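Local atomic coordinates of probable transcriptional regulator, TetR family protein (Rhodococcus sp., PDB entry 3BJB), a protein that probably binds DNA as a dimeric transcriptional regulator of the TetR family, with an all-helical architecture. Residues Q96-N101 with L147-I152; V83-S88 with L103-R108; R140-I145 with Q168-V173. All blocks are in the same frame, centred on the assembly; numbering follows the deposited sequence.

Contact 1 of 3, residues Q96-N101 with L147-I152; sequences QDAVYN and LDAAGI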
ATOM      1  N   GLN B  96     -12.840   4.430  19.709  1.00 65.46           N
ATOM      2  CA  GLN B  96     -12.812   4.386  18.264  1.00 65.27           C
ATOM      3  C   GLN B  96     -12.759   5.803  17.654  1.00 65.13           C
ATOM      4  O   GLN B  96     -12.059   6.062  16.679  1.00 65.17           O
ATOM      5  CB  GLN B  96     -13.887   3.442  17.653  1.00 65.70           C
ATOM      6  CG  GLN B  96     -15.224   3.256  18.344  1.00 65.49           C
ATOM      7  CD  GLN B  96     -15.135   2.572  19.705  1.00 65.98           C
ATOM      8  OE1 GLN B  96     -15.242   3.230  20.740  1.00 65.83           O
ATOM      9  NE2 GLN B  96     -14.956   1.260  19.709  1.00 65.58           N
ATOM     10  N   ASP B  97     -13.416   6.734  18.305  1.00 65.12           N
ATOM     11  CA  ASP B  97     -13.316   8.135  17.965  1.00 65.58           C
ATOM     12  C   ASP B  97     -11.916   8.743  18.111  1.00 64.12           C
ATOM     13  O   ASP B  97     -11.428   9.476  17.226  1.00 62.97           O
ATOM     14  CB  ASP B  97     -14.222   8.887  18.902  1.00 69.80           C
ATOM     15  CG  ASP B  97     -14.793  10.084  18.278  1.00 73.72           C
ATOM     16  OD1 ASP B  97     -14.238  11.190  18.538  1.00 75.00           O
ATOM     17  OD2 ASP B  97     -15.785   9.895  17.512  1.00 75.90           O
ATOM     18  N   ALA B  98     -11.291   8.488  19.254  1.00 61.46           N
ATOM     19  CA  ALA B  98      -9.990   9.042  19.512  1.00 60.93           C
ATOM     20  C   ALA B  98      -9.035   8.536  18.425  1.00 60.57           C
ATOM     21  O   ALA B  98      -8.150   9.258  17.956  1.00 60.99           O
ATOM     22  CB  ALA B  98      -9.517   8.659  20.887  1.00 59.50           C
ATOM     23  N   VAL B  99      -9.257   7.303  18.008  1.00 59.64           N
ATOM     24  CA  VAL B  99      -8.367   6.640  17.087  1.00 60.24           C
ATOM     25  C   VAL B  99      -8.628   7.215  15.709  1.00 60.44           C
ATOM     26  O   VAL B  99      -7.721   7.582  14.983  1.00 60.37           O
ATOM     27  CB  VAL B  99      -8.551   5.107  17.144  1.00 59.98           C
ATOM     28  CG1 VAL B  99      -7.752   4.458  16.074  1.00 59.61           C
ATOM     29  CG2 VAL B  99      -8.119   4.561  18.528  1.00 59.18           C
ATOM     30  N   TYR B 100      -9.890   7.365  15.381  1.00 61.50           N
ATOM     31  CA  TYR B 100     -10.252   8.169  14.239  1.00 61.50           C
ATOM     32  C   TYR B 100      -9.521   9.511  14.207  1.00 61.84           C
ATOM     33  O   TYR B 100      -9.031   9.908  13.166  1.00 63.13           O
ATOM     34  CB  TYR B 100     -11.750   8.414  14.220  1.00 61.54           C
ATOM     35  CG  TYR B 100     -12.121   9.229  13.041  1.00 62.64           C
ATOM     36  CD1 TYR B 100     -11.866   8.750  11.748  1.00 62.50           C
ATOM     37  CD2 TYR B 100     -12.684  10.495  13.184  1.00 62.02           C
ATOM     38  CE1 TYR B 100     -12.192   9.477  10.638  1.00 62.48           C
ATOM     39  CE2 TYR B 100     -13.025  11.247  12.059  1.00 62.94           C
ATOM     40  CZ  TYR B 100     -12.774  10.722  10.785  1.00 62.79           C
ATOM     41  OH  TYR B 100     -13.074  11.430   9.644  1.00 63.11           O
ATOM     42  N   ASN B 101      -9.465  10.224  15.327  1.00 62.62           N
ATOM     43  CA  ASN B 101      -8.857  11.560  15.344  1.00 63.08           C
ATOM     44  C   ASN B 101      -7.352  11.568  15.057  1.00 63.53           C
ATOM     45  O   ASN B 101      -6.835  12.531  14.488  1.00 64.43           O
ATOM     46  CB  ASN B 101      -9.131  12.314  16.656  1.00 62.73           C
ATOM     47  CG  ASN B 101     -10.600  12.723  16.827  1.00 64.07           C
ATOM     48  OD1 ASN B 101     -11.131  12.679  17.949  1.00 64.71           O
ATOM     49  ND2 ASN B 101     -11.259  13.126  15.738  1.00 63.35           N
ATOM     50  N   LEU B 147      -3.210   3.361  20.577  1.00 57.26           N
ATOM     51  CA  LEU B 147      -3.427   2.784  21.874  1.00 55.52           C
ATOM     52  C   LEU B 147      -3.516   3.899  22.907  1.00 53.61           C
ATOM     53  O   LEU B 147      -4.476   3.949  23.655  1.00 52.59           O
ATOM     54  CB  LEU B 147      -2.333   1.770  22.202  1.00 56.13           C
ATOM     55  CG  LEU B 147      -2.676   0.268  22.263  1.00 56.75           C
ATOM     56  CD1 LEU B 147      -4.124  -0.120  21.879  1.00 56.00           C
ATOM     57  CD2 LEU B 147      -1.682  -0.577  21.495  1.00 56.70           C
ATOM     58  N   ASP B 148      -2.572   4.836  22.874  1.00 52.80           N
ATOM     59  CA  ASP B 148      -2.529   5.918  23.838  1.00 53.68           C
ATOM     60  C   ASP B 148      -3.705   6.864  23.667  1.00 53.48           C
ATOM     61  O   ASP B 148      -4.351   7.269  24.635  1.00 52.03           O
ATOM     62  CB  ASP B 148      -1.197   6.662  23.741  1.00 54.95           C
ATOM     63  CG  ASP B 148      -0.055   5.944  24.487  1.00 56.19           C
ATOM     64  OD1 ASP B 148      -0.302   4.986  25.251  1.00 56.62           O
ATOM     65  OD2 ASP B 148       1.111   6.354  24.327  1.00 56.99           O
ATOM     66  N   ALA B 149      -3.993   7.201  22.420  1.00 53.46           N
ATOM     67  CA  ALA B 149      -5.095   8.096  22.144  1.00 54.30           C
ATOM     68  C   ALA B 149      -6.398   7.476  22.636  1.00 54.44           C
ATOM     69  O   ALA B 149      -7.246   8.171  23.176  1.00 54.59           O
ATOM     70  CB  ALA B 149      -5.177   8.423  20.656  1.00 54.09           C
ATOM     71  N   ALA B 150      -6.548   6.168  22.448  1.00 54.46           N
ATOM     72  CA  ALA B 150      -7.735   5.450  22.898  1.00 53.92           C
ATOM     73  C   ALA B 150      -7.691   5.301  24.394  1.00 54.37           C
ATOM     74  O   ALA B 150      -8.696   5.009  25.019  1.00 55.86           O
ATOM     75  CB  ALA B 150      -7.788   4.099  22.263  1.00 54.06           C
ATOM     76  N   GLY B 151      -6.510   5.511  24.966  1.00 53.48           N
ATOM     77  CA  GLY B 151      -6.294   5.270  26.367  1.00 51.67           C
ATOM     78  C   GLY B 151      -6.362   3.812  26.759  1.00 50.88           C
ATOM     79  O   GLY B 151      -6.749   3.516  27.884  1.00 50.29           O
ATOM     80  N   ILE B 152      -6.007   2.883  25.868  1.00 50.62           N
ATOM     81  CA  ILE B 152      -5.912   1.483  26.323  1.00 50.93           C
ATOM     82  C   ILE B 152      -4.490   1.114  26.738  1.00 52.23           C
ATOM     83  O   ILE B 152      -3.518   1.298  25.982  1.00 51.56           O
ATOM     84  CB  ILE B 152      -6.601   0.368  25.409  1.00 50.50           C
ATOM     85  CG1 ILE B 152      -5.622  -0.796  25.116  1.00 50.75           C
ATOM     86  CG2 ILE B 152      -7.358   0.955  24.207  1.00 47.45           C
ATOM     87  CD1 ILE B 152      -6.242  -2.019  24.445  1.00 51.16           C
TER

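Contact 2 of 3, residues V83-S88 with L103-R108; sequences VGFKKS and LVRATR. With SO4 (sulfate ion), chain N.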
ATOM      1  N   VAL B  83       3.852  13.129  19.372  1.00 82.79           N
ATOM      2  CA  VAL B  83       4.145  14.259  20.257  1.00 82.47           C
ATOM      3  C   VAL B  83       3.078  15.342  20.090  1.00 83.22           C
ATOM      4  O   VAL B  83       2.466  15.764  21.068  1.00 83.36           O
ATOM      5  CB  VAL B  83       5.554  14.864  19.962  1.00 81.73           C
ATOM      6  CG1 VAL B  83       5.791  16.143  20.761  1.00 80.69           C
ATOM      7  CG2 VAL B  83       6.649  13.848  20.233  1.00 81.35           C
ATOM      8  N   GLY B  84       2.850  15.757  18.842  1.00 84.16           N
ATOM      9  CA  GLY B  84       1.936  16.850  18.508  1.00 85.33           C
ATOM     10  C   GLY B  84       0.477  16.513  18.736  1.00 86.48           C
ATOM     11  O   GLY B  84      -0.365  17.410  18.868  1.00 86.34           O
ATOM     12  N   PHE B  85       0.175  15.219  18.772  1.00 87.49           N
ATOM     13  CA  PHE B  85      -1.163  14.771  19.117  1.00 88.60           C
ATOM     14  C   PHE B  85      -1.396  14.799  20.641  1.00 89.47           C
ATOM     15  O   PHE B  85      -2.451  15.243  21.097  1.00 89.68           O
ATOM     16  CB  PHE B  85      -1.472  13.397  18.516  1.00 88.17           C
ATOM     17  CG  PHE B  85      -2.913  12.992  18.665  1.00 88.38           C
ATOM     18  CD1 PHE B  85      -3.853  13.328  17.681  1.00 88.29           C
ATOM     19  CD2 PHE B  85      -3.345  12.296  19.805  1.00 88.09           C
ATOM     20  CE1 PHE B  85      -5.210  12.963  17.825  1.00 88.14           C
ATOM     21  CE2 PHE B  85      -4.692  11.925  19.960  1.00 88.19           C
ATOM     22  CZ  PHE B  85      -5.628  12.258  18.968  1.00 88.06           C
ATOM     23  N   LYS B  86      -0.423  14.331  21.423  1.00 90.56           N
ATOM     24  CA  LYS B  86      -0.470  14.463  22.895  1.00 91.81           C
ATOM     25  C   LYS B  86      -0.441  15.942  23.355  1.00 92.90           C
ATOM     26  O   LYS B  86      -0.684  16.254  24.525  1.00 92.35           O
ATOM     27  CB  LYS B  86       0.653  13.651  23.550  1.00 91.60           C
ATOM     28  CG  LYS B  86       0.235  12.236  23.954  1.00 91.71           C
ATOM     29  CD  LYS B  86       1.429  11.338  24.336  1.00 91.64           C
ATOM     30  CE  LYS B  86       2.160  11.809  25.602  1.00 91.69           C
ATOM     31  NZ  LYS B  86       1.315  11.877  26.834  1.00 91.18           N
ATOM     32  N   LYS B  87      -0.137  16.831  22.407  1.00 94.36           N
ATOM     33  CA  LYS B  87      -0.283  18.279  22.543  1.00 95.36           C
ATOM     34  C   LYS B  87      -1.723  18.618  22.120  1.00 96.22           C
ATOM     35  O   LYS B  87      -2.560  17.716  22.021  1.00 96.63           O
ATOM     36  CB  LYS B  87       0.712  18.948  21.597  1.00 95.29           C
ATOM     37  CG  LYS B  87       1.764  19.839  22.229  1.00 95.40           C
ATOM     38  CD  LYS B  87       2.931  20.009  21.236  1.00 95.45           C
ATOM     39  CE  LYS B  87       3.917  21.099  21.640  1.00 95.28           C
ATOM     40  NZ  LYS B  87       3.434  22.456  21.269  1.00 95.02           N
ATOM     41  N   SER B  88      -2.023  19.893  21.856  1.00 96.99           N
ATOM     42  CA  SER B  88      -3.385  20.309  21.448  1.00 97.45           C
ATOM     43  C   SER B  88      -4.027  19.367  20.395  1.00 97.44           C
ATOM     44  O   SER B  88      -3.733  19.453  19.191  1.00 97.21           O
ATOM     45  CB  SER B  88      -3.403  21.787  21.006  1.00 97.64           C
ATOM     46  OG  SER B  88      -2.287  22.110  20.183  1.00 97.67           O
ATOM     47  N   LEU B 103      -5.835   9.324  13.122  1.00 62.55           N
ATOM     48  CA  LEU B 103      -5.713   8.917  11.749  1.00 64.05           C
ATOM     49  C   LEU B 103      -5.979  10.116  10.859  1.00 63.98           C
ATOM     50  O   LEU B 103      -5.209  10.359   9.922  1.00 64.15           O
ATOM     51  CB  LEU B 103      -6.635   7.726  11.444  1.00 65.29           C
ATOM     52  CG  LEU B 103      -6.007   6.319  11.272  1.00 66.66           C
ATOM     53  CD1 LEU B 103      -4.745   6.079  12.113  1.00 66.20           C
ATOM     54  CD2 LEU B 103      -7.028   5.222  11.537  1.00 65.31           C
ATOM     55  N   VAL B 104      -7.012  10.899  11.205  1.00 63.66           N
ATOM     56  CA  VAL B 104      -7.362  12.142  10.504  1.00 63.75           C
ATOM     57  C   VAL B 104      -6.206  13.153  10.540  1.00 63.94           C
ATOM     58  O   VAL B 104      -5.857  13.750   9.512  1.00 63.97           O
ATOM     59  CB  VAL B 104      -8.661  12.796  11.095  1.00 64.60           C
ATOM     60  CG1 VAL B 104      -8.868  14.223  10.596  1.00 61.69           C
ATOM     61  CG2 VAL B 104      -9.891  11.938  10.776  1.00 64.81           C
ATOM     62  N   ARG B 105      -5.625  13.334  11.720  1.00 61.80           N
ATOM     63  CA  ARG B 105      -4.431  14.135  11.869  1.00 63.00           C
ATOM     64  C   ARG B 105      -3.251  13.686  11.011  1.00 62.49           C
ATOM     65  O   ARG B 105      -2.614  14.512  10.384  1.00 63.28           O
ATOM     66  CB  ARG B 105      -3.986  14.115  13.330  1.00 65.53           C
ATOM     67  CG  ARG B 105      -2.812  15.016  13.628  1.00 66.81           C
ATOM     68  CD  ARG B 105      -3.249  16.452  13.594  1.00 69.53           C
ATOM     69  NE  ARG B 105      -3.954  16.797  14.828  1.00 71.47           N
ATOM     70  CZ  ARG B 105      -3.351  17.072  15.984  1.00 71.29           C
ATOM     71  NH1 ARG B 105      -2.016  17.058  16.085  1.00 71.38           N
ATOM     72  NH2 ARG B 105      -4.096  17.367  17.039  1.00 71.51           N
ATOM     73  N   ALA B 106      -2.946  12.387  10.998  1.00 61.60           N
ATOM     74  CA  ALA B 106      -1.843  11.879  10.192  1.00 60.59           C
ATOM     75  C   ALA B 106      -2.122  12.006   8.677  1.00 60.47           C
ATOM     76  O   ALA B 106      -1.266  12.483   7.915  1.00 60.57           O
ATOM     77  CB  ALA B 106      -1.550  10.454  10.563  1.00 60.05           C
ATOM     78  N   THR B 107      -3.319  11.594   8.256  1.00 58.68           N
ATOM     79  CA  THR B 107      -3.728  11.690   6.869  1.00 57.52           C
ATOM     80  C   THR B 107      -3.513  13.125   6.393  1.00 58.89           C
ATOM     81  O   THR B 107      -2.945  13.368   5.305  1.00 58.30           O
ATOM     82  CB  THR B 107      -5.211  11.338   6.705  1.00 58.12           C
ATOM     83  OG1 THR B 107      -5.500  10.047   7.304  1.00 58.65           O
ATOM     84  CG2 THR B 107      -5.573  11.308   5.251  1.00 57.87           C
ATOM     85  N   ARG B 108      -3.937  14.080   7.224  1.00 57.61           N
ATOM     86  CA  ARG B 108      -3.867  15.458   6.837  1.00 57.80           C
ATOM     87  C   ARG B 108      -2.447  15.937   6.690  1.00 58.22           C
ATOM     88  O   ARG B 108      -2.099  16.461   5.639  1.00 60.57           O
ATOM     89  CB  ARG B 108      -4.692  16.338   7.761  1.00 57.69           C
ATOM     90  CG  ARG B 108      -6.153  16.351   7.331  1.00 57.24           C
ATOM     91  CD  ARG B 108      -6.979  17.013   8.396  1.00 56.96           C
ATOM     92  NE  ARG B 108      -8.393  16.797   8.127  1.00 54.91           N
ATOM     93  CZ  ARG B 108      -9.370  17.185   8.920  1.00 52.32           C
ATOM     94  NH1 ARG B 108     -10.617  16.962   8.559  1.00 50.51           N
ATOM     95  NH2 ARG B 108      -9.084  17.817  10.037  1.00 52.25           N
TER
HETATM   96  S   SO4 N 314     -12.909  18.550  11.082  0.60 83.99           S
HETATM   97  O1  SO4 N 314     -12.243  18.471   9.790  0.60 83.81           O
HETATM   98  O2  SO4 N 314     -14.012  19.505  10.990  0.60 83.85           O
HETATM   99  O3  SO4 N 314     -13.434  17.218  11.428  0.60 83.19           O
HETATM  100  O4  SO4 N 314     -11.945  19.038  12.074  0.60 83.18           O

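Contact 3 of 3, residues R140-I145 with Q168-V173; sequences RAFRQI and QLWFGV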
ATOM      1  N   ARG B 140       4.809  -0.492  15.212  1.00 61.28           N
ATOM      2  CA  ARG B 140       4.848  -0.394  16.663  1.00 62.24           C
ATOM      3  C   ARG B 140       4.599   1.035  17.140  1.00 62.05           C
ATOM      4  O   ARG B 140       3.773   1.269  18.040  1.00 60.56           O
ATOM      5  CB  ARG B 140       6.189  -0.905  17.209  1.00 61.91           C
ATOM      6  CG  ARG B 140       6.382  -2.424  17.184  1.00 62.50           C
ATOM      7  CD  ARG B 140       7.614  -2.859  18.063  1.00 63.32           C
ATOM      8  NE  ARG B 140       8.867  -2.321  17.513  1.00 64.14           N
ATOM      9  CZ  ARG B 140      10.017  -2.174  18.165  1.00 63.98           C
ATOM     10  NH1 ARG B 140      10.151  -2.549  19.443  1.00 65.77           N
ATOM     11  NH2 ARG B 140      11.056  -1.663  17.518  1.00 63.22           N
ATOM     12  N   ALA B 141       5.294   1.990  16.521  1.00 62.32           N
ATOM     13  CA  ALA B 141       5.217   3.380  16.960  1.00 62.20           C
ATOM     14  C   ALA B 141       3.815   3.843  16.727  1.00 62.03           C
ATOM     15  O   ALA B 141       3.249   4.552  17.537  1.00 62.01           O
ATOM     16  CB  ALA B 141       6.195   4.258  16.211  1.00 61.97           C
ATOM     17  N   PHE B 142       3.245   3.376  15.632  1.00 63.02           N
ATOM     18  CA  PHE B 142       1.928   3.793  15.245  1.00 64.18           C
ATOM     19  C   PHE B 142       0.909   3.244  16.206  1.00 63.10           C
ATOM     20  O   PHE B 142       0.297   3.977  16.978  1.00 64.10           O
ATOM     21  CB  PHE B 142       1.640   3.353  13.822  1.00 68.04           C
ATOM     22  CG  PHE B 142       0.825   4.326  13.087  1.00 69.71           C
ATOM     23  CD1 PHE B 142      -0.115   3.909  12.163  1.00 71.07           C
ATOM     24  CD2 PHE B 142       0.952   5.682  13.364  1.00 71.08           C
ATOM     25  CE1 PHE B 142      -0.928   4.848  11.485  1.00 73.24           C
ATOM     26  CE2 PHE B 142       0.148   6.653  12.711  1.00 72.42           C
ATOM     27  CZ  PHE B 142      -0.790   6.242  11.757  1.00 72.42           C
ATOM     28  N   ARG B 143       0.766   1.936  16.177  1.00 60.94           N
ATOM     29  CA  ARG B 143       0.017   1.210  17.145  1.00 59.88           C
ATOM     30  C   ARG B 143       0.017   1.837  18.569  1.00 60.56           C
ATOM     31  O   ARG B 143      -1.037   1.859  19.221  1.00 60.83           O
ATOM     32  CB  ARG B 143       0.566  -0.205  17.162  1.00 60.03           C
ATOM     33  CG  ARG B 143      -0.304  -1.267  17.774  1.00 59.82           C
ATOM     34  CD  ARG B 143       0.575  -2.440  18.109  1.00 60.16           C
ATOM     35  NE  ARG B 143       1.600  -2.001  19.057  1.00 61.32           N
ATOM     36  CZ  ARG B 143       2.720  -2.668  19.329  1.00 62.12           C
ATOM     37  NH1 ARG B 143       2.992  -3.826  18.711  1.00 61.79           N
ATOM     38  NH2 ARG B 143       3.584  -2.164  20.211  1.00 62.59           N
ATOM     39  N   GLN B 144       1.168   2.324  19.062  1.00 59.43           N
ATOM     40  CA  GLN B 144       1.216   2.962  20.398  1.00 58.03           C
ATOM     41  C   GLN B 144       0.622   4.369  20.489  1.00 57.34           C
ATOM     42  O   GLN B 144       0.295   4.828  21.577  1.00 57.00           O
ATOM     43  CB  GLN B 144       2.635   3.013  20.971  1.00 58.37           C
ATOM     44  CG  GLN B 144       3.019   1.805  21.765  1.00 59.63           C
ATOM     45  CD  GLN B 144       2.237   1.659  23.063  1.00 60.61           C
ATOM     46  OE1 GLN B 144       2.287   0.607  23.691  1.00 61.48           O
ATOM     47  NE2 GLN B 144       1.528   2.710  23.478  1.00 60.90           N
ATOM     48  N   ILE B 145       0.534   5.080  19.373  1.00 57.35           N
ATOM     49  CA  ILE B 145      -0.071   6.401  19.398  1.00 58.03           C
ATOM     50  C   ILE B 145      -1.571   6.268  19.525  1.00 59.41           C
ATOM     51  O   ILE B 145      -2.223   7.081  20.192  1.00 59.92           O
ATOM     52  CB  ILE B 145       0.272   7.214  18.156  1.00 58.09           C
ATOM     53  CG1 ILE B 145       1.763   7.551  18.159  1.00 57.44           C
ATOM     54  CG2 ILE B 145      -0.604   8.507  18.076  1.00 57.01           C
ATOM     55  CD1 ILE B 145       2.219   8.230  16.894  1.00 57.31           C
ATOM     56  N   GLN B 168      -3.354  -0.990   8.290  1.00 72.68           N
ATOM     57  CA  GLN B 168      -3.171  -1.659   6.996  1.00 74.02           C
ATOM     58  C   GLN B 168      -4.105  -1.054   5.970  1.00 71.95           C
ATOM     59  O   GLN B 168      -3.648  -0.392   5.041  1.00 71.93           O
ATOM     60  CB  GLN B 168      -3.295  -3.200   7.095  1.00 76.10           C
ATOM     61  CG  GLN B 168      -1.921  -3.959   6.949  1.00 79.97           C
ATOM     62  CD  GLN B 168      -0.859  -3.193   6.073  1.00 81.78           C
ATOM     63  OE1 GLN B 168      -0.722  -3.441   4.859  1.00 82.87           O
ATOM     64  NE2 GLN B 168      -0.121  -2.254   6.704  1.00 82.54           N
ATOM     65  N   LEU B 169      -5.405  -1.237   6.182  1.00 70.57           N
ATOM     66  CA  LEU B 169      -6.436  -0.493   5.467  1.00 70.43           C
ATOM     67  C   LEU B 169      -6.122   1.010   5.315  1.00 71.10           C
ATOM     68  O   LEU B 169      -6.442   1.616   4.299  1.00 72.27           O
ATOM     69  CB  LEU B 169      -7.777  -0.687   6.149  1.00 68.59           C
ATOM     70  CG  LEU B 169      -8.993   0.090   5.653  1.00 69.24           C
ATOM     71  CD1 LEU B 169      -9.093   0.109   4.158  1.00 70.11           C
ATOM     72  CD2 LEU B 169     -10.215  -0.589   6.204  1.00 70.14           C
ATOM     73  N   TRP B 170      -5.476   1.604   6.304  1.00 71.78           N
ATOM     74  CA  TRP B 170      -5.266   3.031   6.293  1.00 72.59           C
ATOM     75  C   TRP B 170      -4.207   3.388   5.272  1.00 73.33           C
ATOM     76  O   TRP B 170      -4.444   4.236   4.411  1.00 72.33           O
ATOM     77  CB  TRP B 170      -4.876   3.530   7.671  1.00 73.39           C
ATOM     78  CG  TRP B 170      -4.564   4.970   7.672  1.00 73.76           C
ATOM     79  CD1 TRP B 170      -5.440   5.992   7.510  1.00 73.53           C
ATOM     80  CD2 TRP B 170      -3.281   5.557   7.833  1.00 73.61           C
ATOM     81  NE1 TRP B 170      -4.793   7.177   7.556  1.00 73.75           N
ATOM     82  CE2 TRP B 170      -3.461   6.952   7.767  1.00 73.47           C
ATOM     83  CE3 TRP B 170      -1.992   5.039   8.036  1.00 74.43           C
ATOM     84  CZ2 TRP B 170      -2.408   7.854   7.886  1.00 73.98           C
ATOM     85  CZ3 TRP B 170      -0.927   5.930   8.159  1.00 74.74           C
ATOM     86  CH2 TRP B 170      -1.149   7.335   8.080  1.00 74.95           C
ATOM     87  N   PHE B 171      -3.049   2.724   5.378  1.00 73.70           N
ATOM     88  CA  PHE B 171      -1.973   2.860   4.393  1.00 73.06           C
ATOM     89  C   PHE B 171      -2.499   2.763   2.977  1.00 69.42           C
ATOM     90  O   PHE B 171      -2.047   3.490   2.114  1.00 68.44           O
ATOM     91  CB  PHE B 171      -0.880   1.801   4.587  1.00 76.60           C
ATOM     92  CG  PHE B 171       0.296   2.298   5.349  1.00 79.02           C
ATOM     93  CD1 PHE B 171       1.521   2.469   4.721  1.00 80.23           C
ATOM     94  CD2 PHE B 171       0.182   2.616   6.716  1.00 80.87           C
ATOM     95  CE1 PHE B 171       2.625   2.955   5.447  1.00 80.93           C
ATOM     96  CE2 PHE B 171       1.290   3.096   7.467  1.00 81.12           C
ATOM     97  CZ  PHE B 171       2.507   3.264   6.830  1.00 80.44           C
ATOM     98  N   GLY B 172      -3.441   1.860   2.749  1.00 65.49           N
ATOM     99  CA  GLY B 172      -4.016   1.708   1.420  1.00 63.40           C
ATOM    100  C   GLY B 172      -4.757   2.961   0.981  1.00 61.98           C
ATOM    101  O   GLY B 172      -4.586   3.421  -0.149  1.00 58.76           O
ATOM    102  N   VAL B 173      -5.549   3.530   1.899  1.00 60.54           N
ATOM    103  CA  VAL B 173      -6.374   4.674   1.586  1.00 58.94           C
ATOM    104  C   VAL B 173      -5.499   5.861   1.225  1.00 61.00           C
ATOM    105  O   VAL B 173      -5.810   6.603   0.252  1.00 60.68           O
ATOM    106  CB  VAL B 173      -7.294   5.042   2.762  1.00 57.94           C
ATOM    107  CG1 VAL B 173      -8.167   6.214   2.391  1.00 53.21           C
ATOM    108  CG2 VAL B 173      -8.133   3.791   3.233  1.00 56.10           C
TER

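Contact 1 of 3, residues Q96-N101 with L147-I152
A98 brings helix 95-111 almost backbone to backbone against the end of helix 134-150: its CA lies 5.4 Å from the CA of A150, a separation that small residues on both sides make possible. This close helix-helix packing belongs to the all-helical C-terminal domain of a TetR-family regulator, and it falls where the second helix stops in a Schellman motif. The contact is carried by alanines and one valine, without any hydrogen bond between the segments. The A98 methyl points at the other helix and ends against its main chain, with CB 3.3 Å from the carbonyl O of A149. A149 answers in kind, its own CB coming to 4.1 Å from the carbonyl O of A98. Each methyl therefore approaches a backbone carbonyl of the partner helix, and the two CB atoms remain 4.4 Å apart.

V99 sits beside this pair on the buried flank. With CG1 anti to the backbone N (chi1 173°), its other branch, CG2, lies beside that nitrogen and carries the touch to A150. The same valine also packs on L166 of helix 157-179 and on L199, which places this flank towards the domain interior. Further round helix 95-111, D97 forms a salt bridge with R192 of helix 184-198, and the side-chain NE2 of Q96 is hydrogen-bonded to the L199 carbonyl.

G151, with phi at 68°, is the C-prime residue that turns the chain off helix 134-150. In that cap I152 N reaches back to L147 O at 2.9 Å and G151 N to D148 O at 2.8 Å. Just ahead of the turn, the A150 methyl rests 3.8 Å from V99 CG2.

Contact 2 of 3, residues V83-S88 with L103-R108
R105 reaches from helix 95-111 to the C-terminal end of helix 66-86 and the loop after it, where its guanidinium group meets two main-chain carbonyls. NH1 gives a weak but nearly straight hydrogen bond to G84 O, at 3.3 Å and 170°, with the oxygen at the edge of the guanidinium and near its plane. NH2 gives a second weak bond, to S88 O at 3.0 Å; here the N-H is bent well away from the acceptor, at 130°. Bends at chi2 and chi3 fold the arginine chain so that one end group spans both carbonyls. F85 adds an aromatic neighbour, its CD1 standing 4.1 Å above the centre of one guanidinium face with the two planes turned 44° apart. On its other flank the phenyl touches A149 of helix 134-150.

Within helix 95-111, the carbonyl of L103 accepts twice: from the T107 backbone N and from T107 OG1, the latter at 2.7 Å and above the carbonyl plane. W170 NE1 of helix 157-179 is also hydrogen-bonded to this hydroxyl oxygen. R108, extended from CG to NE, carries its charge to a sulfate ion, probably from the crystallisation liquor, and also forms a salt bridge with E188. Its NH1 lies a doubtfully short 2.5 Å from sulfate O1, while NH2 adds a weak bond to the same oxygen.

The interhelical link thus pairs a positive charge with one carbonyl of the last helical turn, where the helix dipole would probably help attract it, and one of the loop that follows. Two weak surface bonds suggest a modest electrostatic tie.

Contact 3 of 3, residues R140-I145 with Q168-V173
The CE1–CZ end of the F142 ring meets the benzo half of W170 in the interior of the C-terminal domain, and these two buried side chains carry the contact between segments 140-145 and 168-173. The aromatic pair is oblique: the phenyl and the six-membered indole ring have centroids 5.1 Å apart and planes inclined at 36°. The closest approach is F142 CE1 to W170 CZ3, 3.5 Å, and F142 CZ lies over one face of the indole. CE1 also comes within 3.6 Å of W170 CE3, while CZ leans towards CH2, so the leading end of the phenyl spans the benzo half of the tryptophan. With CG anti to the backbone N (chi1 176°), the indole of W170 is carried from its helix toward F142. The backbones stay well separated, the CA atoms of F142 and W170 being 11.5 Å apart. The gap is bridged by side chains alone.

Apolar packing encloses the pair. L103 of helix 95-111 touches both rings, A106 and L110 of that helix lie on the indole, I78 of helix 66-86 packs on the phenyl, and I191 of helix 184-198 reaches W170.

The one polar atom of the two rings, W170 NE1, lies on the pyrrole half away from F142; its hydrogen bond to T107 OG1 helps fix the rotation of the indole.

Contacts with the second subunit lie on another side of helix 157-179, where L169 and V173 pack on Q168 of the second subunit. An aromatic pair within a largely aliphatic helical core, on a helix that also meets the second subunit, is consistent with the dimeric helical C-terminal domain of TetR-family regulators.

In the fold
From the N terminus, helix 66-86 leads into contact 2, which closes a short loop back to residues 103-108 of helix 95-111. Contact 1 opens at 96-101, inside that loop, and closes at 147-152, so contacts 1 and 2 cross. Contact 3 opens at 140-145, before contact 1 has closed, and ends at 168-173; these two cross as well, whereas contacts 2 and 3 follow in series and none nests. F85 of contact 2 also packs against N101 of contact 1, and segment 103-108 leads from contact 2 to contact 3. Together they tie helices 66-86, 95-111, 134-150 and 157-179 into one body.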